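Long-range contacts in chitooligosaccharide oxidase (Gibberella zeae, PDB 6Y0R), which oxidises the C1 hydroxyl of chitooligosaccharides to the lactone, passing the electrons through a covalently bound FAD to molecular oxygen to give hydrogen peroxide: residues A228-I233 and V310-L315; Y235-L240 and Q304-T309. All blocks are in the same frame, centred on the assembly; numbering follows the deposited sequence.

The two contacts follow one strand pair from its edge position in the seven-stranded antiparallel sheet to the point where both segments leave it, their centres about 17 Å apart. In contact 2, 235-240 and 304-309 pair as neighbouring strands; in contact 1 the same pairing ends at Ile233 and Val310, beyond which the first segment becomes the connection back to strand 218-228 and the second enters helix 312-320. The seam between them is packed: Leu315 CD2 lies 3.7 Å from Tyr235 CB, and Val310 CG1 3.9 Å from Tyr235 CE2. Contact 1 is the nearer to the cofactor, Leu315 lying about 10 Å from FAD and Tyr235 about 14 Å, both measured from the side chain.

Contact 1. Residues A228-I233 and V310-L315; sequences AAPEKI and VDWMGL
Ile233 and Val310 form an antiparallel hydrogen-bonded pair, and the backbone bonds start there: Ile233 N gives to Val310 O at 2.8 Å, and Val310 N returns a nearly straight bond (176°) to Ile233 O. Farther along, Trp312 N donates to Pro230 O at 3.0 Å, so the first turn of the helix is tied directly to the loop.

The apolar contacts centre on Trp312. With CG anti to the backbone N (chi1 176°), the start of the indole lies against Ala229 CB and Pro230 CD; Ala229 CB is also 3.7 Å from Trp312 CB. Pro230, side by side with the tryptophan, brings its CD obliquely against CB and CE3. Ile233 CD1 comes to the ring edge near its plane, 4.2 Å from Trp312 CZ3, while its other branch, CG2, touches Leu315 CB at 3.9 Å.

Among the polar side chains, Asp311 OD1 accepts from Gly314 N at 2.9 Å, almost in line with the carboxylate C-O bond. Glu231 is salt-bridged to Lys146; two waters also bind its carboxylate and reach Asp311 OD2 only weakly.

Asp311 is thus a classical N-cap. The whole is a strand-to-helix turn, docked on the connection between strand 218-228 and strand 233-239, the latter in the seven-stranded antiparallel sheet.

Contact 2. Residues Y235-L240 and Q304-T309; sequences YFDIGL and QVTATT
Tyr235 lays one face of its phenol ring over Thr308, a CH-pi contact in which Thr308 CB sits 3.9 Å from the ring centroid and 28° off the normal. The approach is shifted toward the hydroxyl end, since CZ is the ring atom nearest Thr308 CB, at 3.5 Å. Thr308 O lies above the plane too, offset toward the rim near CD2. With chi1 at 62°, Tyr235 CG stands between the backbone N and the carbonyl carbon, and the two side chains run side by side in the same direction. His318, from helix 312-320, stacks on the tyrosine ring. The ring of Phe236 leads away from strand 305-309 toward Leu289 and Leu293 of helix 286-300, leaving its CB to meet Ala307 CB at 3.9 Å.

On that same face Ile238 CG1 meets Val305 CG2 at 4.0 Å, the two side chains crossing obliquely. The strands are held by reciprocal bonds at two hydrogen-bonded pairs, Tyr235 with Thr308 and Asp237 with Thr306; Asp237 N to Thr306 O and the return bond from Thr306 N to Asp237 O are both 2.9 Å.

Water supplements the pairing: one molecule, on the Asp237-Thr306 face, donates to Asp237 OD2 at 2.7 Å and is hydrogen-bonded to Thr306 OG1, while two others bridge the backbones of Gly239 and Gln304. The chemistry therefore differs by face: Phe236, Ala307, Ile238 and Val305 form an apolar face, from which Phe236 and Val305 reach helix 286-300, whereas the other carries the Tyr235-Thr308 CH-pi contact and a water joining Asp237 to Thr306.

Contact 1. Residues A228-I233 and V310-L315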
ATOM      1  N   ALA A 228      15.349   6.185  14.329  1.00 20.98           N
ATOM      2  CA  ALA A 228      15.822   7.586  14.265  1.00 19.18           C
ATOM      3  C   ALA A 228      15.670   8.082  12.815  1.00 19.24           C
ATOM      4  O   ALA A 228      16.196   7.446  11.903  1.00 22.68           O
ATOM      5  CB  ALA A 228      17.257   7.641  14.746  1.00 22.55           C
ATOM      6  N   ALA A 229      15.022   9.217  12.621  1.00 19.35           N
ATOM      7  CA  ALA A 229      14.814   9.861  11.303  1.00 19.69           C
ATOM      8  C   ALA A 229      16.168  10.322  10.812  1.00 21.72           C
ATOM      9  O   ALA A 229      16.863  11.075  11.520  1.00 21.75           O
ATOM     10  CB  ALA A 229      13.834  10.981  11.438  1.00 19.10           C
ATOM     11  N   PRO A 230      16.607   9.884   9.613  1.00 21.60           N
ATOM     12  CA  PRO A 230      17.915  10.257   9.110  1.00 21.74           C
ATOM     13  C   PRO A 230      18.117  11.777   9.032  1.00 22.22           C
ATOM     14  O   PRO A 230      17.237  12.516   8.550  1.00 20.81           O
ATOM     15  CB  PRO A 230      17.978   9.676   7.700  1.00 25.00           C
ATOM     16  CG  PRO A 230      16.950   8.550   7.704  1.00 25.83           C
ATOM     17  CD  PRO A 230      15.927   8.893   8.753  1.00 23.77           C
ATOM     18  N   GLU A 231      19.272  12.218   9.522  1.00 21.54           N
ATOM     19  CA  GLU A 231      19.744  13.615   9.341  1.00 21.91           C
ATOM     20  C   GLU A 231      20.151  13.844   7.878  1.00 20.93           C
ATOM     21  O   GLU A 231      19.971  14.929   7.351  1.00 20.30           O
ATOM     22  CB  GLU A 231      20.910  13.846  10.308  1.00 22.78           C
ATOM     23  CG  GLU A 231      21.571  15.195  10.155  1.00 22.47           C
ATOM     24  CD  GLU A 231      20.729  16.417  10.508  1.00 22.13           C
ATOM     25  OE1 GLU A 231      19.645  16.252  11.120  1.00 21.57           O
ATOM     26  OE2 GLU A 231      21.154  17.533  10.138  1.00 26.27           O
ATOM     27  N   LYS A 232      20.738  12.838   7.255  1.00 19.27           N
ATOM     28  CA  LYS A 232      21.256  12.894   5.883  1.00 19.26           C
ATOM     29  C   LYS A 232      20.696  11.697   5.114  1.00 20.18           C
ATOM     30  O   LYS A 232      21.059  10.536   5.418  1.00 20.25           O
ATOM     31  CB  LYS A 232      22.779  12.907   5.878  1.00 20.64           C
ATOM     32  CG  LYS A 232      23.416  14.187   6.434  1.00 22.00           C
ATOM     33  CD  LYS A 232      24.905  14.119   6.511  1.00 27.57           C
ATOM     34  CE  LYS A 232      25.544  15.378   7.074  1.00 29.17           C
ATOM     35  NZ  LYS A 232      25.312  15.552   8.534  1.00 29.30           N
ATOM     36  N   ILE A 233      19.903  11.998   4.100  1.00 17.65           N
ATOM     37  CA  ILE A 233      19.297  10.958   3.239  1.00 18.00           C
ATOM     38  C   ILE A 233      19.271  11.588   1.864  1.00 17.13           C
ATOM     39  O   ILE A 233      18.877  12.739   1.734  1.00 18.35           O
ATOM     40  CB  ILE A 233      17.930  10.450   3.750  1.00 17.46           C
ATOM     41  CG1 ILE A 233      17.371   9.437   2.749  1.00 18.06           C
ATOM     42  CG2 ILE A 233      16.920  11.555   4.017  1.00 18.30           C
ATOM     43  CD1 ILE A 233      16.391   8.473   3.348  1.00 18.78           C
ATOM     44  N   VAL A 310      19.200  15.610   1.838  1.00 18.42           N
ATOM     45  CA  VAL A 310      18.221  16.323   2.693  1.00 19.43           C
ATOM     46  C   VAL A 310      18.115  15.558   4.011  1.00 18.91           C
ATOM     47  O   VAL A 310      18.868  14.598   4.224  1.00 19.15           O
ATOM     48  CB  VAL A 310      16.877  16.440   1.959  1.00 21.35           C
ATOM     49  CG1 VAL A 310      16.985  17.342   0.749  1.00 22.64           C
ATOM     50  CG2 VAL A 310      16.338  15.088   1.539  1.00 20.45           C
ATOM     51  N   ASP A 311      17.247  15.998   4.906  1.00 19.05           N
ATOM     52  CA  ASP A 311      16.887  15.231   6.113  1.00 19.04           C
ATOM     53  C   ASP A 311      15.586  14.503   5.821  1.00 19.42           C
ATOM     54  O   ASP A 311      14.985  14.672   4.740  1.00 18.15           O
ATOM     55  CB  ASP A 311      16.875  16.121   7.365  1.00 18.99           C
ATOM     56  CG  ASP A 311      15.810  17.191   7.360  1.00 21.05           C
ATOM     57  OD1 ASP A 311      14.709  16.966   6.779  1.00 20.61           O
ATOM     58  OD2 ASP A 311      16.090  18.253   7.961  1.00 22.26           O
ATOM     59  N   TRP A 312      15.193  13.653   6.736  1.00 19.30           N
ATOM     60  CA  TRP A 312      14.008  12.796   6.550  1.00 19.74           C
ATOM     61  C   TRP A 312      12.777  13.615   6.156  1.00 19.56           C
ATOM     62  O   TRP A 312      12.036  13.268   5.220  1.00 19.78           O
ATOM     63  CB  TRP A 312      13.788  12.005   7.838  1.00 19.87           C
ATOM     64  CG  TRP A 312      12.560  11.171   7.773  1.00 20.59           C
ATOM     65  CD1 TRP A 312      11.373  11.347   8.415  1.00 20.18           C
ATOM     66  CD2 TRP A 312      12.388  10.040   6.914  1.00 21.86           C
ATOM     67  NE1 TRP A 312      10.480  10.389   8.032  1.00 21.35           N
ATOM     68  CE2 TRP A 312      11.083   9.553   7.136  1.00 22.96           C
ATOM     69  CE3 TRP A 312      13.220   9.412   5.979  1.00 23.93           C
ATOM     70  CZ2 TRP A 312      10.587   8.429   6.484  1.00 26.50           C
ATOM     71  CZ3 TRP A 312      12.739   8.286   5.363  1.00 25.55           C
ATOM     72  CH2 TRP A 312      11.449   7.811   5.604  1.00 25.26           C
ATOM     73  N   MET A 313      12.469  14.704   6.874  1.00 18.62           N
ATOM     74  CA  MET A 313      11.249  15.470   6.580  1.00 19.69           C
ATOM     75  C   MET A 313      11.387  16.129   5.201  1.00 19.11           C
ATOM     76  O   MET A 313      10.385  16.218   4.491  1.00 21.20           O
ATOM     77  CB  MET A 313      10.997  16.497   7.687  1.00 20.47           C
ATOM     78  CG  MET A 313       9.645  17.055   7.680  1.00 24.44           C
ATOM     79  SD  MET A 313       8.382  15.828   8.150  1.00 28.40           S
ATOM     80  CE  MET A 313       7.357  16.012   6.693  1.00 27.54           C
ATOM     81  N   GLY A 314      12.592  16.540   4.809  1.00 19.43           N
ATOM     82  CA  GLY A 314      12.919  17.033   3.451  1.00 20.41           C
ATOM     83  C   GLY A 314      12.667  15.980   2.366  1.00 20.92           C
ATOM     84  O   GLY A 314      12.139  16.325   1.290  1.00 20.23           O
ATOM     85  N   LEU A 315      13.000  14.739   2.670  1.00 19.55           N
ATOM     86  CA  LEU A 315      12.795  13.599   1.749  1.00 18.07           C
ATOM     87  C   LEU A 315      11.286  13.382   1.615  1.00 17.42           C
ATOM     88  O   LEU A 315      10.810  13.245   0.470  1.00 19.28           O
ATOM     89  CB  LEU A 315      13.559  12.405   2.335  1.00 20.18           C
ATOM     90  CG  LEU A 315      13.754  11.160   1.471  1.00 24.61           C
ATOM     91  CD1 LEU A 315      12.470  10.435   1.276  1.00 30.09           C
ATOM     92  CD2 LEU A 315      14.495  11.427   0.198  1.00 24.55           C
TER
HETATM   93  O   HOH W   1      17.651  18.140  10.882  1.00 21.88           O
HETATM   94  O   HOH W   2      19.463  18.534   8.327  1.00 23.00           O

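Contact 2. Residues Y235-L240 and Q304-T309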
ATOM      1  N   TYR A 235      18.153  11.642  -2.049  1.00 17.41           N
ATOM      2  CA  TYR A 235      17.278  11.192  -3.156  1.00 16.77           C
ATOM      3  C   TYR A 235      18.084  11.328  -4.422  1.00 16.52           C
ATOM      4  O   TYR A 235      19.008  12.168  -4.508  1.00 17.31           O
ATOM      5  CB  TYR A 235      15.943  11.913  -3.196  1.00 16.76           C
ATOM      6  CG  TYR A 235      15.983  13.392  -3.412  1.00 18.58           C
ATOM      7  CD1 TYR A 235      16.087  13.910  -4.687  1.00 19.09           C
ATOM      8  CD2 TYR A 235      15.740  14.249  -2.348  1.00 20.21           C
ATOM      9  CE1 TYR A 235      16.009  15.280  -4.900  1.00 20.28           C
ATOM     10  CE2 TYR A 235      15.671  15.619  -2.552  1.00 20.59           C
ATOM     11  CZ  TYR A 235      15.841  16.132  -3.825  1.00 24.30           C
ATOM     12  OH  TYR A 235      15.774  17.491  -4.067  1.00 27.67           O
ATOM     13  N   PHE A 236      17.785  10.481  -5.394  1.00 15.08           N
ATOM     14  CA  PHE A 236      18.567  10.481  -6.636  1.00 15.90           C
ATOM     15  C   PHE A 236      17.695  10.026  -7.796  1.00 16.54           C
ATOM     16  O   PHE A 236      16.660   9.409  -7.621  1.00 15.72           O
ATOM     17  CB  PHE A 236      19.812   9.612  -6.523  1.00 16.97           C
ATOM     18  CG  PHE A 236      19.584   8.143  -6.276  1.00 16.66           C
ATOM     19  CD1 PHE A 236      19.477   7.637  -4.990  1.00 16.54           C
ATOM     20  CD2 PHE A 236      19.455   7.266  -7.352  1.00 17.52           C
ATOM     21  CE1 PHE A 236      19.256   6.285  -4.778  1.00 16.89           C
ATOM     22  CE2 PHE A 236      19.237   5.912  -7.134  1.00 17.22           C
ATOM     23  CZ  PHE A 236      19.135   5.429  -5.843  1.00 16.60           C
ATOM     24  N   ASP A 237      18.156  10.403  -8.983  1.00 15.78           N
ATOM     25  CA  ASP A 237      17.504  10.079 -10.262  1.00 18.48           C
ATOM     26  C   ASP A 237      18.581   9.813 -11.300  1.00 18.20           C
ATOM     27  O   ASP A 237      19.652  10.458 -11.253  1.00 18.69           O
ATOM     28  CB  ASP A 237      16.564  11.211 -10.676  1.00 21.07           C
ATOM     29  CG  ASP A 237      15.396  11.384  -9.717  1.00 27.78           C
ATOM     30  OD1 ASP A 237      14.392  10.602  -9.837  1.00 33.75           O
ATOM     31  OD2 ASP A 237      15.535  12.212  -8.776  1.00 29.68           O
ATOM     32  N   ILE A 238      18.275   8.898 -12.202  1.00 18.26           N
ATOM     33  CA  ILE A 238      19.130   8.599 -13.378  1.00 19.54           C
ATOM     34  C   ILE A 238      18.237   8.631 -14.605  1.00 18.76           C
ATOM     35  O   ILE A 238      17.373   7.752 -14.756  1.00 19.17           O
ATOM     36  CB  ILE A 238      19.874   7.264 -13.271  1.00 19.69           C
ATOM     37  CG1 ILE A 238      20.535   7.064 -11.911  1.00 19.72           C
ATOM     38  CG2 ILE A 238      20.898   7.199 -14.377  1.00 19.64           C
ATOM     39  CD1 ILE A 238      21.210   5.744 -11.741  1.00 23.22           C
ATOM     40  N   GLY A 239      18.474   9.628 -15.463  1.00 18.79           N
ATOM     41  CA  GLY A 239      17.777   9.765 -16.739  1.00 20.03           C
ATOM     42  C   GLY A 239      18.394   8.810 -17.727  1.00 20.96           C
ATOM     43  O   GLY A 239      19.612   8.660 -17.722  1.00 23.59           O
ATOM     44  N   LEU A 240      17.563   8.144 -18.499  1.00 20.42           N
ATOM     45  CA  LEU A 240      18.014   7.102 -19.438  1.00 20.42           C
ATOM     46  C   LEU A 240      17.473   7.416 -20.829  1.00 22.11           C
ATOM     47  O   LEU A 240      16.398   8.002 -20.928  1.00 23.51           O
ATOM     48  CB  LEU A 240      17.556   5.714 -18.982  1.00 30.00           C
ATOM     49  CG  LEU A 240      18.167   5.195 -17.677  1.00 30.00           C
ATOM     50  CD1 LEU A 240      17.519   3.881 -17.269  1.00 30.00           C
ATOM     51  CD2 LEU A 240      19.673   5.036 -17.814  1.00 30.00           C
ATOM     52  N   GLN A 304      24.137  10.253 -16.279  1.00 29.45           N
ATOM     53  CA  GLN A 304      24.503  11.114 -15.122  1.00 30.76           C
ATOM     54  C   GLN A 304      23.490  10.867 -13.989  1.00 25.11           C
ATOM     55  O   GLN A 304      22.280  10.783 -14.255  1.00 26.21           O
ATOM     56  CB  GLN A 304      24.470  12.599 -15.506  1.00 39.85           C
ATOM     57  CG  GLN A 304      25.181  13.541 -14.524  1.00 51.42           C
ATOM     58  CD  GLN A 304      24.513  14.867 -14.180  1.00 59.05           C
ATOM     59  OE1 GLN A 304      23.599  15.369 -14.850  1.00 59.13           O
ATOM     60  NE2 GLN A 304      24.979  15.465 -13.092  1.00 58.86           N
ATOM     61  N   VAL A 305      24.016  10.726 -12.792  1.00 25.95           N
ATOM     62  CA  VAL A 305      23.197  10.666 -11.560  1.00 22.08           C
ATOM     63  C   VAL A 305      22.964  12.106 -11.113  1.00 22.25           C
ATOM     64  O   VAL A 305      23.965  12.836 -10.961  1.00 22.74           O
ATOM     65  CB  VAL A 305      23.931   9.871 -10.483  1.00 22.57           C
ATOM     66  CG1 VAL A 305      23.222   9.891  -9.146  1.00 25.77           C
ATOM     67  CG2 VAL A 305      24.161   8.440 -10.956  1.00 26.43           C
ATOM     68  N   THR A 306      21.718  12.463 -10.866  1.00 19.45           N
ATOM     69  CA  THR A 306      21.371  13.697 -10.122  1.00 20.46           C
ATOM     70  C   THR A 306      21.015  13.274  -8.701  1.00 18.55           C
ATOM     71  O   THR A 306      20.410  12.223  -8.516  1.00 19.50           O
ATOM     72  CB  THR A 306      20.264  14.505 -10.788  1.00 22.29           C
ATOM     73  OG1 THR A 306      19.060  13.743 -10.792  1.00 22.97           O
ATOM     74  CG2 THR A 306      20.618  14.933 -12.202  1.00 23.47           C
ATOM     75  N   ALA A 307      21.396  14.048  -7.700  1.00 18.14           N
ATOM     76  CA  ALA A 307      21.228  13.634  -6.293  1.00 19.21           C
ATOM     77  C   ALA A 307      21.279  14.841  -5.373  1.00 20.77           C
ATOM     78  O   ALA A 307      22.058  15.829  -5.626  1.00 20.13           O
ATOM     79  CB  ALA A 307      22.270  12.626  -5.906  1.00 19.71           C
ATOM     80  N   THR A 308      20.497  14.765  -4.324  1.00 19.19           N
ATOM     81  CA  THR A 308      20.426  15.838  -3.319  1.00 20.21           C
ATOM     82  C   THR A 308      20.321  15.208  -1.944  1.00 20.07           C
ATOM     83  O   THR A 308      19.440  14.365  -1.743  1.00 19.10           O
ATOM     84  CB  THR A 308      19.254  16.781  -3.574  1.00 20.92           C
ATOM     85  OG1 THR A 308      19.334  17.329  -4.892  1.00 22.39           O
ATOM     86  CG2 THR A 308      19.239  17.892  -2.551  1.00 22.01           C
ATOM     87  N   THR A 309      21.169  15.652  -1.020  1.00 19.58           N
ATOM     88  CA  THR A 309      21.065  15.211   0.377  1.00 19.11           C
ATOM     89  C   THR A 309      20.147  16.171   1.132  1.00 19.20           C
ATOM     90  O   THR A 309      20.429  17.419   1.153  1.00 20.63           O
ATOM     91  CB  THR A 309      22.439  15.100   1.029  1.00 20.33           C
ATOM     92  OG1 THR A 309      23.250  14.253   0.225  1.00 21.82           O
ATOM     93  CG2 THR A 309      22.377  14.534   2.429  1.00 20.11           C
TER
HETATM   94  O   HOH W   3      17.675  13.846  -8.377  1.00 25.45           O
HETATM   95  O   HOH W   4      21.710  10.405 -17.587  1.00 29.37           O
HETATM   96  O   HOH W   5      20.143  11.861 -14.851  1.00 30.17           O